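Local coordinates for lovastatin nonaketide synthase mokA (Monascus pilosus, PDB 6AD3), which carries out the iterative nine-step assembly of the lovastatin polyketide as a multidomain nonaketide synthase, the chain here being its condensation domain, at residues Y261-H266 against L412-F417. The protein carries 1 engineered substitution. Residues are numbered along the deposited sequence; the frame is centred on the assembly and turned at random.
Sequences YWESMH and LERLGF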
loop_
_atom_site.group_PDB
_atom_site.type_symbol
_atom_site.label_atom_id
_atom_site.label_comp_id
_atom_site.label_asym_id
_atom_site.label_seq_id
_atom_site.Cartn_x
_atom_site.Cartn_y
_atom_site.Cartn_z
ATOM N N TYR A 261 -17.476 -15.811 4.211
ATOM C CA TYR A 261 -17.579 -14.676 5.127
ATOM C C TYR A 261 -17.642 -13.372 4.360
ATOM O O TYR A 261 -18.543 -12.562 4.563
ATOM C CB TYR A 261 -16.389 -14.645 6.075
ATOM C CG TYR A 261 -16.309 -13.410 6.913
ATOM C CD1 TYR A 261 -17.036 -13.304 8.083
ATOM C CD2 TYR A 261 -15.496 -12.340 6.547
ATOM C CE1 TYR A 261 -16.915 -12.201 8.899
ATOM C CE2 TYR A 261 -15.392 -11.208 7.349
ATOM C CZ TYR A 261 -16.140 -11.127 8.501
ATOM O OH TYR A 261 -16.036 -10.024 9.326
ATOM N N TRP A 262 -16.705 -13.174 3.445
ATOM C CA TRP A 262 -16.704 -11.933 2.669
ATOM C C TRP A 262 -17.848 -11.858 1.675
ATOM O O TRP A 262 -18.434 -10.796 1.483
ATOM C CB TRP A 262 -15.359 -11.725 1.971
ATOM C CG TRP A 262 -14.234 -11.550 2.917
ATOM C CD1 TRP A 262 -13.259 -12.428 3.164
ATOM C CD2 TRP A 262 -13.966 -10.408 3.744
ATOM N NE1 TRP A 262 -12.387 -11.918 4.107
ATOM C CE2 TRP A 262 -12.826 -10.696 4.492
ATOM C CE3 TRP A 262 -14.654 -9.209 4.003
ATOM C CZ2 TRP A 262 -12.313 -9.818 5.456
ATOM C CZ3 TRP A 262 -14.128 -8.330 4.924
ATOM C CH2 TRP A 262 -12.945 -8.624 5.616
ATOM N N GLU A 263 -18.232 -12.995 1.094
ATOM C CA GLU A 263 -19.311 -13.006 0.130
ATOM C C GLU A 263 -20.627 -12.669 0.809
ATOM O O GLU A 263 -21.455 -11.954 0.272
ATOM C CB GLU A 263 -19.414 -14.378 -0.542
ATOM C CG GLU A 263 -18.371 -14.577 -1.628
ATOM C CD GLU A 263 -18.565 -15.891 -2.368
ATOM O OE1 GLU A 263 -19.685 -16.135 -2.879
ATOM O OE2 GLU A 263 -17.600 -16.656 -2.446
ATOM N N SER A 264 -20.833 -13.218 1.982
ATOM C CA SER A 264 -22.079 -12.944 2.695
ATOM C C SER A 264 -22.131 -11.473 3.134
ATOM O O SER A 264 -23.157 -10.791 2.970
ATOM C CB SER A 264 -22.219 -13.873 3.893
ATOM O OG SER A 264 -23.224 -13.364 4.746
ATOM N N MET A 265 -20.993 -10.936 3.599
ATOM C CA MET A 265 -20.928 -9.534 4.001
ATOM C C MET A 265 -21.394 -8.619 2.874
ATOM O O MET A 265 -22.072 -7.604 3.114
ATOM C CB MET A 265 -19.490 -9.164 4.390
ATOM C CG MET A 265 -19.324 -7.713 4.787
ATOM S SD MET A 265 -17.598 -7.298 5.129
ATOM C CE MET A 265 -17.303 -8.168 6.679
ATOM N N HIS A 266 -20.977 -8.952 1.653
ATOM C CA HIS A 266 -21.166 -8.083 0.493
ATOM C C HIS A 266 -22.341 -8.453 -0.400
ATOM O O HIS A 266 -22.706 -7.704 -1.311
ATOM C CB HIS A 266 -19.856 -8.030 -0.305
ATOM C CG HIS A 266 -18.813 -7.211 0.379
ATOM N ND1 HIS A 266 -18.933 -5.846 0.498
ATOM C CD2 HIS A 266 -17.791 -7.569 1.188
ATOM C CE1 HIS A 266 -17.964 -5.391 1.266
ATOM N NE2 HIS A 266 -17.266 -6.417 1.707
ATOM N N LEU A 412 -13.127 -10.290 -5.608
ATOM C CA LEU A 412 -13.718 -9.503 -6.656
ATOM C C LEU A 412 -14.208 -10.373 -7.829
ATOM O O LEU A 412 -15.310 -10.161 -8.358
ATOM C CB LEU A 412 -12.702 -8.496 -7.166
ATOM C CG LEU A 412 -12.768 -7.065 -6.664
ATOM C CD1 LEU A 412 -13.605 -6.745 -5.472
ATOM C CD2 LEU A 412 -11.433 -6.364 -6.668
ATOM N N GLU A 413 -13.376 -11.321 -8.243
ATOM C CA GLU A 413 -13.719 -12.201 -9.358
ATOM C C GLU A 413 -14.911 -13.056 -9.011
ATOM O O GLU A 413 -15.866 -13.162 -9.795
ATOM C CB GLU A 413 -12.555 -13.101 -9.731
ATOM C CG GLU A 413 -12.949 -14.167 -10.756
ATOM C CD GLU A 413 -11.750 -14.792 -11.434
ATOM O OE1 GLU A 413 -11.741 -14.881 -12.684
ATOM O OE2 GLU A 413 -10.795 -15.153 -10.725
ATOM N N ARG A 414 -14.899 -13.611 -7.815
ATOM C CA ARG A 414 -16.023 -14.400 -7.349
ATOM C C ARG A 414 -17.318 -13.647 -7.314
ATOM O O ARG A 414 -18.361 -14.221 -7.618
ATOM C CB ARG A 414 -15.741 -15.009 -6.012
ATOM C CG ARG A 414 -14.709 -16.097 -6.122
ATOM C CD ARG A 414 -14.463 -16.734 -4.792
ATOM N NE ARG A 414 -15.683 -17.309 -4.269
ATOM C CZ ARG A 414 -16.003 -18.579 -4.387
ATOM N NH1 ARG A 414 -15.166 -19.426 -4.995
ATOM N NH2 ARG A 414 -17.102 -19.018 -3.812
ATOM N N LEU A 415 -17.257 -12.359 -6.983
ATOM C CA LEU A 415 -18.433 -11.532 -6.884
ATOM C C LEU A 415 -18.888 -10.995 -8.254
ATOM O O LEU A 415 -19.867 -10.283 -8.341
ATOM C CB LEU A 415 -18.153 -10.385 -5.895
ATOM C CG LEU A 415 -18.055 -10.762 -4.408
ATOM C CD1 LEU A 415 -17.663 -9.583 -3.556
ATOM C CD2 LEU A 415 -19.385 -11.330 -3.924
ATOM N N GLY A 416 -18.109 -11.246 -9.297
ATOM C CA GLY A 416 -18.515 -10.912 -10.634
ATOM C C GLY A 416 -18.074 -9.566 -11.140
ATOM O O GLY A 416 -18.575 -9.102 -12.148
ATOM N N PHE A 417 -17.093 -8.940 -10.491
ATOM C CA PHE A 417 -16.699 -7.614 -10.897
ATOM C C PHE A 417 -15.778 -7.642 -12.095
ATOM O O PHE A 417 -14.986 -8.587 -12.258
ATOM C CB PHE A 417 -15.998 -6.907 -9.729
ATOM C CG PHE A 417 -16.953 -6.406 -8.673
ATOM C CD1 PHE A 417 -17.623 -5.178 -8.835
ATOM C CD2 PHE A 417 -17.197 -7.156 -7.515
ATOM C CE1 PHE A 417 -18.570 -4.763 -7.908
ATOM C CE2 PHE A 417 -18.108 -6.716 -6.566
ATOM C CZ PHE A 417 -18.831 -5.532 -6.790
#
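Glu263 and Leu415 mark the closest approach of the two backbones, their CA atoms 7.2 Å apart, where the last turn of helix 256-266 passes the C-terminal end of helix 408-414. The meeting is a compact example of a salt bridge set beside a small apolar contact. Arg414 reaches across with its guanidinium turned side-on, and both of its bonds fall on one oxygen of the carboxylate: NE lies 2.7 Å from Glu263 OE2, and NH2 lies 2.8 Å from that same atom. Neither bond is straight, the N-H...O angles being 143° and 140°. OE2 sits near the guanidinium plane, yet the two flat groups are turned 48° apart; NH2 meets the syn lone pair, whereas NE comes from above the carboxylate plane. A bend at chi3 turns the arginine's edge round to the glutamate, whose side chain lies roughly perpendicular to its own.

Alongside the ion pair, Leu415 and Glu263 run side by side, pointing opposite ways, with Leu415 CD2 4.1 Å from Glu263 CG, while the other leucine methyl, CD1, approaches His266 CB at 4.2 Å. His266 NE2 is hydrogen-bonded to Pro374 O of strand 371-377. Just beyond Leu415, Gly416 adopts positive phi in a Schellman motif that follows helix 408-414, with Phe417 N returning to Leu412 O.

Within the condensation domain, helix 256-266 packs against both helix 408-414 and edge strand 371-377, where Trp262 meets Leu373 and Leu375, while Leu411 of helix 408-414 touches both Trp262 and Glu263.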